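Local coordinates for FAD-binding PCMH-type domain-containing protein (Gibberella zeae, PDB 6YJO) that binds flavin-adenine dinucleotide covalently and probably acts as an oxygen-dependent oxidoreductase on oligosaccharides, at residues 205-210 and 216-221; 222-227 and 480-485; 473-478 and 499-504. One frame throughout, in Å; residues are numbered along the deposited sequence.

Contact 1. Residues 205-210 and 216-221. With NAG (2-acetamido-2-deoxy-beta-D-glucopyranose), chain B.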
loop_
_atom_site.group_PDB
_atom_site.type_symbol
_atom_site.label_atom_id
_atom_site.label_comp_id
_atom_site.label_asym_id
_atom_site.label_seq_id
_atom_site.Cartn_x
_atom_site.Cartn_y
_atom_site.Cartn_z
ATOM N N ALA A 205 -10.440 6.735 17.601
ATOM C CA ALA A 205 -9.020 6.807 17.915
ATOM C C ALA A 205 -8.417 8.046 17.264
ATOM O O ALA A 205 -8.474 8.195 16.039
ATOM C CB ALA A 205 -8.306 5.543 17.438
ATOM N N ALA A 206 -7.849 8.929 18.083
ATOM C CA ALA A 206 -7.145 10.101 17.584
ATOM C C ALA A 206 -5.992 10.403 18.530
ATOM O O ALA A 206 -5.896 9.841 19.624
ATOM C CB ALA A 206 -8.091 11.303 17.429
ATOM N N ASP A 207 -5.105 11.300 18.092
ATOM C CA ASP A 207 -3.871 11.540 18.835
ATOM C C ASP A 207 -4.150 11.909 20.287
ATOM O O ASP A 207 -3.438 11.459 21.192
ATOM C CB ASP A 207 -3.053 12.636 18.152
ATOM C CG ASP A 207 -2.102 12.088 17.104
ATOM O OD1 ASP A 207 -1.851 10.863 17.103
ATOM O OD2 ASP A 207 -1.594 12.878 16.284
ATOM N N TRP A 208 -5.183 12.713 20.533
ATOM C CA TRP A 208 -5.444 13.175 21.893
ATOM C C TRP A 208 -5.981 12.044 22.764
ATOM O O TRP A 208 -5.420 11.736 23.821
ATOM C CB TRP A 208 -6.424 14.347 21.873
ATOM C CG TRP A 208 -6.421 15.143 23.145
ATOM C CD1 TRP A 208 -7.315 15.052 24.175
ATOM C CD2 TRP A 208 -5.473 16.147 23.522
ATOM N NE1 TRP A 208 -6.982 15.942 25.169
ATOM C CE2 TRP A 208 -5.855 16.626 24.792
ATOM C CE3 TRP A 208 -4.339 16.690 22.909
ATOM C CZ2 TRP A 208 -5.142 17.624 25.459
ATOM C CZ3 TRP A 208 -3.635 17.678 23.572
ATOM C CH2 TRP A 208 -4.037 18.135 24.833
ATOM N N GLU A 209 -7.073 11.411 22.332
ATOM C CA GLU A 209 -7.744 10.437 23.181
ATOM C C GLU A 209 -6.986 9.117 23.269
ATOM O O GLU A 209 -7.083 8.424 24.288
ATOM C CB GLU A 209 -9.163 10.184 22.669
ATOM C CG GLU A 209 -10.046 11.426 22.604
ATOM C CD GLU A 209 -10.043 12.077 21.235
ATOM O OE1 GLU A 209 -8.949 12.382 20.716
ATOM O OE2 GLU A 209 -11.141 12.278 20.673
ATOM N N TYR A 210 -6.228 8.748 22.226
ATOM C CA TYR A 210 -5.593 7.430 22.170
ATOM C C TYR A 210 -4.304 7.554 21.347
ATOM O O TYR A 210 -4.217 7.130 20.192
ATOM C CB TYR A 210 -6.540 6.382 21.583
ATOM C CG TYR A 210 -7.762 6.119 22.439
ATOM C CD1 TYR A 210 -7.673 5.355 23.598
ATOM C CD2 TYR A 210 -9.005 6.633 22.088
ATOM C CE1 TYR A 210 -8.784 5.112 24.384
ATOM C CE2 TYR A 210 -10.120 6.395 22.866
ATOM C CZ TYR A 210 -10.003 5.633 24.016
ATOM O OH TYR A 210 -11.108 5.390 24.803
ATOM N N ALA A 216 -0.197 3.336 16.194
ATOM C CA ALA A 216 -0.136 2.036 15.530
ATOM C C ALA A 216 -0.985 2.024 14.266
ATOM O O ALA A 216 -0.624 1.378 13.276
ATOM C CB ALA A 216 -0.588 0.936 16.491
ATOM N N LEU A 217 -2.119 2.729 14.276
ATOM C CA LEU A 217 -2.967 2.767 13.089
ATOM C C LEU A 217 -2.260 3.426 11.915
ATOM O O LEU A 217 -2.528 3.081 10.757
ATOM C CB LEU A 217 -4.279 3.496 13.395
ATOM C CG LEU A 217 -5.180 2.816 14.426
ATOM C CD1 LEU A 217 -6.528 3.510 14.525
ATOM C CD2 LEU A 217 -5.369 1.343 14.099
ATOM N N ARG A 218 -1.362 4.377 12.185
ATOM C CA ARG A 218 -0.556 4.996 11.133
ATOM C C ARG A 218 0.634 4.091 10.804
ATOM O O ARG A 218 1.797 4.427 11.030
ATOM C CB ARG A 218 -0.078 6.383 11.550
ATOM C CG ARG A 218 -1.166 7.437 11.707
ATOM C CD ARG A 218 -0.552 8.824 11.833
ATOM N NE ARG A 218 -1.548 9.852 12.118
ATOM C CZ ARG A 218 -1.905 10.244 13.341
ATOM N NH1 ARG A 218 -1.352 9.701 14.419
ATOM N NH2 ARG A 218 -2.825 11.189 13.485
ATOM N N GLY A 219 0.326 2.921 10.249
ATOM C CA GLY A 219 1.390 2.060 9.767
ATOM C C GLY A 219 1.153 0.566 9.876
ATOM O O GLY A 219 1.627 -0.207 9.035
ATOM N N ALA A 220 0.421 0.141 10.904
ATOM C CA ALA A 220 0.273 -1.281 11.187
ATOM C C ALA A 220 -1.088 -1.557 11.809
ATOM O O ALA A 220 -1.229 -2.431 12.669
ATOM C CB ALA A 220 1.390 -1.779 12.106
ATOM N N GLY A 221 -2.107 -0.817 11.375
ATOM C CA GLY A 221 -3.412 -0.903 12.013
ATOM C C GLY A 221 -4.195 -2.156 11.692
ATOM O O GLY A 221 -5.206 -2.410 12.353
HETATM C C1 NAG B . -9.264 0.353 27.824
HETATM C C2 NAG B . -8.741 1.740 27.401
HETATM C C3 NAG B . -7.945 2.400 28.528
HETATM C C4 NAG B . -8.774 2.425 29.804
HETATM C C5 NAG B . -9.163 1.002 30.169
HETATM C C6 NAG B . -10.025 0.926 31.406
HETATM C C7 NAG B . -8.448 1.739 24.961
HETATM C C8 NAG B . -7.472 1.613 23.832
HETATM N N2 NAG B . -7.935 1.645 26.193
HETATM O O3 NAG B . -7.625 3.728 28.127
HETATM O O4 NAG B . -8.139 3.089 30.895
HETATM O O5 NAG B . -9.939 0.447 29.096
HETATM O O6 NAG B . -11.396 1.119 31.082
HETATM O O7 NAG B . -9.648 1.919 24.765
HETATM O O HOH W 1 -5.167 12.602 15.572
#
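The side chains of D207 and R218 cross at about a right angle and form a salt bridge between the turn that follows strand 202-206 and helix 211-220. R218 gives an N-H from NH1 to OD1 of D207, 3.0 Å away and nearly straight at 168°. OD1 sits at the guanidinium edge, in its plane; NH1 in turn comes in on the syn side of the carboxylate, 30° out of its plane, and the planes of the two flat groups are 50° apart. OD2 of D207 is 3.5 Å from NH2 of R218, and of these pairings NH1 to OD1 alone is a hydrogen bond. The arginine chain runs extended from CG to NE, which carries the charge out to the turn. A water accepts from the backbone N of D207 at 2.8 Å and, weakly, from NH2 of R218. The side chain of N407 is bonded to the same OD1, while the carbonyl oxygen of N407 takes NH1 and that of F190 takes NH2, so the buried guanidinium has several partners. Beside the bridge, CB of A205 touches CD1 of L217 at 4.0 Å, a small apolar contact. At the far end of the turn, CE1 of Y210 lies 3.3 Å from O7 of the N-acetylglucosamine. Strand 202-206 pairs with strand 190-196 through A205 and A193, helix 211-220 lies against it, and A216 of this helix packs on L482 and L485 of helix 479-489.

Contact 2. Residues 222-227 and 480-485. With FAD (flavin-adenine dinucleotide), chain C.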
loop_
_atom_site.group_PDB
_atom_site.type_symbol
_atom_site.label_atom_id
_atom_site.label_comp_id
_atom_site.label_asym_id
_atom_site.label_seq_id
_atom_site.Cartn_x
_atom_site.Cartn_y
_atom_site.Cartn_z
ATOM N N SER A 222 -3.760 -2.939 10.703
ATOM C CA SER A 222 -4.452 -4.183 10.375
ATOM C C SER A 222 -4.457 -5.169 11.536
ATOM O O SER A 222 -5.289 -6.083 11.558
ATOM C CB SER A 222 -3.800 -4.844 9.153
ATOM O OG SER A 222 -2.401 -4.995 9.338
ATOM N N SER A 223 -3.557 -4.999 12.502
ATOM C CA SER A 223 -3.362 -5.954 13.583
ATOM C C SER A 223 -4.074 -5.575 14.877
ATOM O O SER A 223 -3.957 -6.308 15.864
ATOM C CB SER A 223 -1.863 -6.105 13.863
ATOM O OG SER A 223 -1.347 -7.292 13.288
ATOM N N PHE A 224 -4.815 -4.461 14.904
ATOM C CA PHE A 224 -5.314 -3.913 16.159
ATOM C C PHE A 224 -6.820 -3.715 16.226
ATOM O O PHE A 224 -7.332 -3.428 17.314
ATOM C CB PHE A 224 -4.631 -2.570 16.450
ATOM C CG PHE A 224 -3.162 -2.692 16.698
ATOM C CD1 PHE A 224 -2.269 -2.688 15.640
ATOM C CD2 PHE A 224 -2.674 -2.836 17.984
ATOM C CE1 PHE A 224 -0.914 -2.812 15.862
ATOM C CE2 PHE A 224 -1.321 -2.961 18.213
ATOM C CZ PHE A 224 -0.438 -2.948 17.152
ATOM N N GLY A 225 -7.542 -3.846 15.124
ATOM C CA GLY A 225 -8.981 -3.687 15.180
ATOM C C GLY A 225 -9.572 -3.576 13.795
ATOM O O GLY A 225 -8.865 -3.579 12.784
ATOM N N ILE A 226 -10.898 -3.474 13.771
ATOM C CA ILE A 226 -11.661 -3.351 12.534
ATOM C C ILE A 226 -12.068 -1.888 12.407
ATOM O O ILE A 226 -12.991 -1.422 13.083
ATOM C CB ILE A 226 -12.881 -4.277 12.518
ATOM C CG1 ILE A 226 -12.491 -5.702 12.913
ATOM C CG2 ILE A 226 -13.521 -4.280 11.131
ATOM C CD1 ILE A 226 -11.735 -6.452 11.831
ATOM N N VAL A 227 -11.373 -1.155 11.537
ATOM C CA VAL A 227 -11.719 0.237 11.279
ATOM C C VAL A 227 -12.970 0.303 10.414
ATOM O O VAL A 227 -13.148 -0.489 9.477
ATOM C CB VAL A 227 -10.540 0.964 10.610
ATOM C CG1 VAL A 227 -10.970 2.339 10.121
ATOM C CG2 VAL A 227 -9.376 1.080 11.577
ATOM N N PRO A 480 8.770 -3.430 19.083
ATOM C CA PRO A 480 8.515 -3.681 20.516
ATOM C C PRO A 480 7.296 -2.943 21.035
ATOM O O PRO A 480 6.450 -3.538 21.714
ATOM C CB PRO A 480 9.811 -3.205 21.192
ATOM C CG PRO A 480 10.840 -3.120 20.091
ATOM C CD PRO A 480 10.067 -2.777 18.851
ATOM N N LYS A 481 7.182 -1.648 20.727
ATOM C CA LYS A 481 6.009 -0.886 21.140
ATOM C C LYS A 481 4.742 -1.451 20.506
ATOM O O LYS A 481 3.690 -1.517 21.154
ATOM C CB LYS A 481 6.199 0.585 20.767
ATOM C CG LYS A 481 5.343 1.568 21.555
ATOM C CD LYS A 481 5.010 2.791 20.709
ATOM C CE LYS A 481 4.831 4.058 21.533
ATOM N NZ LYS A 481 4.447 5.211 20.662
ATOM N N LEU A 482 4.827 -1.868 19.239
ATOM C CA LEU A 482 3.691 -2.513 18.587
ATOM C C LEU A 482 3.303 -3.799 19.312
ATOM O O LEU A 482 2.120 -4.047 19.576
ATOM C CB LEU A 482 4.023 -2.802 17.122
ATOM C CG LEU A 482 4.038 -1.623 16.148
ATOM C CD1 LEU A 482 4.789 -1.983 14.869
ATOM C CD2 LEU A 482 2.621 -1.182 15.811
ATOM N N LYS A 483 4.291 -4.639 19.633
ATOM C CA LYS A 483 4.000 -5.874 20.356
ATOM C C LYS A 483 3.454 -5.581 21.749
ATOM O O LYS A 483 2.583 -6.304 22.248
ATOM C CB LYS A 483 5.259 -6.732 20.445
ATOM C CG LYS A 483 5.702 -7.323 19.121
ATOM C CD LYS A 483 7.110 -7.887 19.215
ATOM C CE LYS A 483 7.135 -9.393 19.013
ATOM N NZ LYS A 483 6.290 -10.122 20.002
ATOM N N LYS A 484 3.960 -4.528 22.397
ATOM C CA LYS A 484 3.431 -4.155 23.705
ATOM C C LYS A 484 1.971 -3.743 23.593
ATOM O O LYS A 484 1.143 -4.109 24.437
ATOM C CB LYS A 484 4.258 -3.020 24.306
ATOM C CG LYS A 484 3.935 -2.731 25.764
ATOM C CD LYS A 484 4.794 -1.607 26.325
ATOM C CE LYS A 484 4.218 -0.237 26.016
ATOM N NZ LYS A 484 2.904 -0.013 26.680
ATOM N N LEU A 485 1.635 -2.994 22.540
ATOM C CA LEU A 485 0.267 -2.522 22.356
ATOM C C LEU A 485 -0.658 -3.641 21.892
ATOM O O LEU A 485 -1.843 -3.647 22.239
ATOM C CB LEU A 485 0.261 -1.372 21.352
ATOM C CG LEU A 485 -1.075 -0.717 21.019
ATOM C CD1 LEU A 485 -1.781 -0.234 22.274
ATOM C CD2 LEU A 485 -0.830 0.435 20.060
HETATM P PA FAD C . -7.352 -5.791 1.711
HETATM O O1A FAD C . -6.927 -7.163 1.348
HETATM O O2A FAD C . -8.874 -5.620 1.850
HETATM O O5B FAD C . -6.628 -5.308 3.025
HETATM C C5B FAD C . -5.201 -5.447 3.188
HETATM C C4B FAD C . -4.867 -5.437 4.655
HETATM O O4B FAD C . -5.649 -4.414 5.319
HETATM C C3B FAD C . -5.174 -6.740 5.387
HETATM O O3B FAD C . -4.236 -6.967 6.433
HETATM C C2B FAD C . -6.579 -6.483 5.928
HETATM O O2B FAD C . -6.870 -7.282 7.065
HETATM C C1B FAD C . -6.468 -5.009 6.309
HETATM N N9A FAD C . -7.749 -4.307 6.358
HETATM C C8A FAD C . -8.620 -4.072 5.324
HETATM N N7A FAD C . -9.703 -3.422 5.671
HETATM C C5A FAD C . -9.535 -3.213 7.037
HETATM C C6A FAD C . -10.337 -2.578 8.000
HETATM N N6A FAD C . -11.517 -2.011 7.739
HETATM N N1A FAD C . -9.875 -2.547 9.270
HETATM C C2A FAD C . -8.696 -3.110 9.541
HETATM N N3A FAD C . -7.855 -3.735 8.715
HETATM C C4A FAD C . -8.338 -3.756 7.464
HETATM N N1 FAD C . 0.338 0.477 -2.768
HETATM C C2 FAD C . 1.017 1.661 -2.821
HETATM O O2 FAD C . 1.602 2.117 -1.831
HETATM N N3 FAD C . 1.057 2.377 -4.007
HETATM C C4 FAD C . 0.460 2.010 -5.197
HETATM O O4 FAD C . 0.562 2.727 -6.190
HETATM C C4X FAD C . -0.257 0.752 -5.129
HETATM N N5 FAD C . -0.853 0.328 -6.208
HETATM C C5X FAD C . -1.543 -0.872 -6.137
HETATM C C6 FAD C . -2.162 -1.364 -7.281
HETATM C C7 FAD C . -2.890 -2.546 -7.260
HETATM C C7M FAD C . -3.564 -3.024 -8.519
HETATM C C8 FAD C . -2.943 -3.301 -6.075
HETATM C C8M FAD C . -3.710 -4.593 -6.009
HETATM C C9 FAD C . -2.304 -2.828 -4.932
HETATM C C9A FAD C . -1.604 -1.628 -4.958
HETATM N N10 FAD C . -0.955 -1.123 -3.815
HETATM C C10 FAD C . -0.263 0.059 -3.866
HETATM C "C1'" FAD C . -0.954 -1.880 -2.557
HETATM C "C2'" FAD C . -2.049 -1.469 -1.585
HETATM O "O2'" FAD C . -1.687 -0.253 -0.932
HETATM C "C3'" FAD C . -2.207 -2.570 -0.536
HETATM O "O3'" FAD C . -2.447 -3.796 -1.217
HETATM C "C4'" FAD C . -3.340 -2.339 0.461
HETATM O "O4'" FAD C . -2.917 -2.696 1.776
HETATM C "C5'" FAD C . -4.564 -3.141 0.083
HETATM O "O5'" FAD C . -5.702 -2.638 0.807
HETATM P P FAD C . -7.140 -3.187 0.518
HETATM O O1P FAD C . -8.089 -2.763 1.642
HETATM O O2P FAD C . -7.540 -2.820 -0.864
HETATM O O3P FAD C . -6.863 -4.764 0.606
#
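F224 pushes its ring out from the loop before strand 226-236 into helix 479-489, where L482 and L485, one turn apart, receive it. The three residues make up this buried apolar contact, and no hydrogen bond crosses it. F224 gives by far the largest share of the surface. Its CG stands anti to the carbonyl carbon (chi1 -65°), a setting that aims the ring at the helix, and the outer atoms do the touching. CE2 of F224 lies 3.6 Å from CG of L485, the branch point of that leucine, which approaches the ring obliquely. On the next corner, CZ of F224 is 3.8 Å from CD2 of L482. The carbonyl oxygen of L482 comes to the ring edge, near its plane, 3.7 Å from the same CZ, so the phenyl rim reaches the helix backbone as well as its side chains. The leucines reach the ring differently: L485 points its CB toward it and has CG anti to the backbone N (chi1 -179°), whereas L482 starts off to one side and reaches in with one methyl. Both cross the phenylalanine at about a right angle. The same segment also lines the cofactor: CB of S222 lies 3.5 Å from O3B of FAD, N of V227 donates to N1A of FAD at 3.1 Å, and N6A of FAD donates to O of V227 at 2.8 Å, two backbone bonds that read the adenine edge as a base pair would. Helix 211-220 packs alongside, A216 on F224 and A220 on L482, while V227 continues into the sheet beside A193 and I195 of strand 190-196.

Contact 3. Residues 473-478 and 499-504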
loop_
_atom_site.group_PDB
_atom_site.type_symbol
_atom_site.label_atom_id
_atom_site.label_comp_id
_atom_site.label_asym_id
_atom_site.label_seq_id
_atom_site.Cartn_x
_atom_site.Cartn_y
_atom_site.Cartn_z
ATOM N N ARG A 473 11.139 -6.059 9.027
ATOM C CA ARG A 473 11.413 -5.213 7.872
ATOM C C ARG A 473 10.314 -4.190 7.616
ATOM O O ARG A 473 10.614 -3.057 7.217
ATOM C CB ARG A 473 11.615 -6.083 6.628
ATOM C CG ARG A 473 12.784 -7.052 6.730
ATOM C CD ARG A 473 14.126 -6.334 6.809
ATOM N NE ARG A 473 15.225 -7.270 7.035
ATOM C CZ ARG A 473 16.478 -6.912 7.302
ATOM N NH1 ARG A 473 16.809 -5.629 7.380
ATOM N NH2 ARG A 473 17.403 -7.846 7.494
ATOM N N TYR A 474 9.044 -4.554 7.822
ATOM C CA TYR A 474 7.975 -3.582 7.606
ATOM C C TYR A 474 7.975 -2.514 8.693
ATOM O O TYR A 474 7.746 -1.330 8.410
ATOM C CB TYR A 474 6.604 -4.262 7.583
ATOM C CG TYR A 474 6.432 -5.418 6.624
ATOM C CD1 TYR A 474 7.302 -5.628 5.560
ATOM C CD2 TYR A 474 5.369 -6.296 6.783
ATOM C CE1 TYR A 474 7.119 -6.696 4.694
ATOM C CE2 TYR A 474 5.177 -7.357 5.923
ATOM C CZ TYR A 474 6.054 -7.556 4.884
ATOM O OH TYR A 474 5.870 -8.614 4.027
ATOM N N TYR A 475 8.221 -2.913 9.941
ATOM C CA TYR A 475 7.967 -2.068 11.095
ATOM C C TYR A 475 9.218 -1.695 11.877
ATOM O O TYR A 475 9.137 -0.831 12.758
ATOM C CB TYR A 475 6.959 -2.762 12.025
ATOM C CG TYR A 475 5.724 -3.211 11.275
ATOM C CD1 TYR A 475 5.016 -2.322 10.480
ATOM C CD2 TYR A 475 5.294 -4.527 11.321
ATOM C CE1 TYR A 475 3.897 -2.724 9.771
ATOM C CE2 TYR A 475 4.177 -4.936 10.617
ATOM C CZ TYR A 475 3.485 -4.031 9.843
ATOM O OH TYR A 475 2.375 -4.437 9.141
ATOM N N GLY A 476 10.359 -2.311 11.591
ATOM C CA GLY A 476 11.618 -1.803 12.111
ATOM C C GLY A 476 11.623 -1.695 13.623
ATOM O O GLY A 476 11.225 -2.620 14.339
ATOM N N LYS A 477 12.086 -0.547 14.121
ATOM C CA LYS A 477 12.246 -0.325 15.555
ATOM C C LYS A 477 10.935 0.027 16.251
ATOM O O LYS A 477 10.947 0.330 17.449
ATOM C CB LYS A 477 13.283 0.774 15.809
ATOM C CG LYS A 477 12.869 2.166 15.337
ATOM C CD LYS A 477 13.910 3.209 15.727
ATOM C CE LYS A 477 13.547 4.589 15.202
ATOM N NZ LYS A 477 14.336 5.669 15.861
ATOM N N SER A 478 9.816 0.008 15.527
ATOM C CA SER A 478 8.507 0.143 16.149
ATOM C C SER A 478 7.982 -1.176 16.692
ATOM O O SER A 478 7.016 -1.166 17.464
ATOM C CB SER A 478 7.500 0.704 15.144
ATOM O OG SER A 478 7.765 2.067 14.861
ATOM N N GLN A 499 1.636 -12.318 8.717
ATOM C CA GLN A 499 2.687 -11.361 9.049
ATOM C C GLN A 499 2.189 -10.283 10.004
ATOM O O GLN A 499 2.689 -9.154 9.995
ATOM C CB GLN A 499 3.255 -10.749 7.772
ATOM C CG GLN A 499 4.106 -11.743 7.002
ATOM C CD GLN A 499 4.400 -11.323 5.574
ATOM O OE1 GLN A 499 4.239 -10.160 5.203
ATOM N NE2 GLN A 499 4.835 -12.280 4.760
ATOM N N GLY A 500 1.226 -10.632 10.856
ATOM C CA GLY A 500 0.671 -9.671 11.781
ATOM C C GLY A 500 1.532 -9.494 13.015
ATOM O O GLY A 500 2.423 -10.290 13.307
ATOM N N ILE A 501 1.269 -8.409 13.742
ATOM C CA ILE A 501 1.962 -8.178 15.002
ATOM C C ILE A 501 1.533 -9.235 16.011
ATOM O O ILE A 501 0.337 -9.420 16.276
ATOM C CB ILE A 501 1.675 -6.763 15.526
ATOM C CG1 ILE A 501 2.057 -5.704 14.482
ATOM C CG2 ILE A 501 2.409 -6.526 16.844
ATOM C CD1 ILE A 501 3.475 -5.810 13.960
ATOM N N ARG A 502 2.510 -9.932 16.584
ATOM C CA ARG A 502 2.257 -10.956 17.590
ATOM C C ARG A 502 2.302 -10.336 18.981
ATOM O O ARG A 502 3.235 -9.584 19.283
ATOM C CB ARG A 502 3.291 -12.069 17.492
ATOM C CG ARG A 502 3.337 -12.743 16.128
ATOM C CD ARG A 502 2.130 -13.648 15.919
ATOM N NE ARG A 502 2.238 -14.439 14.690
ATOM C CZ ARG A 502 1.423 -14.344 13.640
ATOM N NH1 ARG A 502 0.403 -13.491 13.633
ATOM N NH2 ARG A 502 1.629 -15.122 12.583
ATOM N N PRO A 503 1.334 -10.619 19.855
ATOM C CA PRO A 503 1.360 -10.009 21.189
ATOM C C PRO A 503 2.586 -10.436 21.976
ATOM O O PRO A 503 3.082 -11.557 21.844
ATOM C CB PRO A 503 0.074 -10.527 21.845
ATOM C CG PRO A 503 -0.235 -11.801 21.125
ATOM C CD PRO A 503 0.209 -11.556 19.700
ATOM N N ALA A 504 3.081 -9.515 22.799
ATOM C CA ALA A 504 4.167 -9.845 23.707
ATOM C C ALA A 504 3.648 -10.753 24.817
ATOM O O ALA A 504 2.604 -10.482 25.420
ATOM C CB ALA A 504 4.781 -8.571 24.283
#
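The ring of Y475 has the CB of its neighbour Y474 over the centre of one face, 3.6 Å above the plane, and meets CD1 of I501 obliquely along the CD2-CE2 side. The Y474 ring is met at its edge: OE1 of Q499 lies in its plane beside CE2 and the hydroxyl. These two tyrosines close helix 467-475, and the CB of each heads toward the loop 499-504. The hydroxyl of Y474 donates to OE1 of Q499 with only 2.5 Å between OH and OE1. Ring and amide planes are 56° apart, and the side chains cross at about a right angle. The hydroxyl approaches from above the carbonyl plane, 38° out of it, with a C=O...O angle of 129°. Extended beyond CG, the glutamine brings its amide all the way to the phenol. The NE2 of Q499 is held in turn by the carbonyl oxygen of D462, which helps fix which way round the amide lies. I501 touches with its terminal CD1 alone, 3.5 Å from both CD2 and CE2 of Y475. L482 of helix 479-489 and A220 of helix 211-220 also pack on Y475. After Y475 the chain leaves the helix at G476 with positive phi, and S478 N bonds back to O of Y475. Both segments belong to the berberine-like C-terminal region, in which the chain's last loop folds back on the helix; Y457 and N459, FAD-binding residues of the same region, lie about 6 Å from Y474 and 8 Å from Y475 between side chains.

In the fold
The three contacts adjoin one another near the FAD. Contacts 1 and 2 have centres about 9 Å apart and touch where CB of A220 lies 3.9 Å from CD2 of L482. Contact 3, also about 9 Å from contact 2 between centres, joins it where OG of S223 lies 2.9 Å from N of I501, a probable hydrogen bond. Contacts 1 and 3, about 15 Å apart between centres, still meet through CB of A220 and CE1 of Y475. Along the chain, contact 1 closes before the others open, while contacts 2 and 3 interleave. Segment 222-227 of contact 2 also holds the adenine; side chains of L217 and Y475 come within about 7 and 8 Å of FAD.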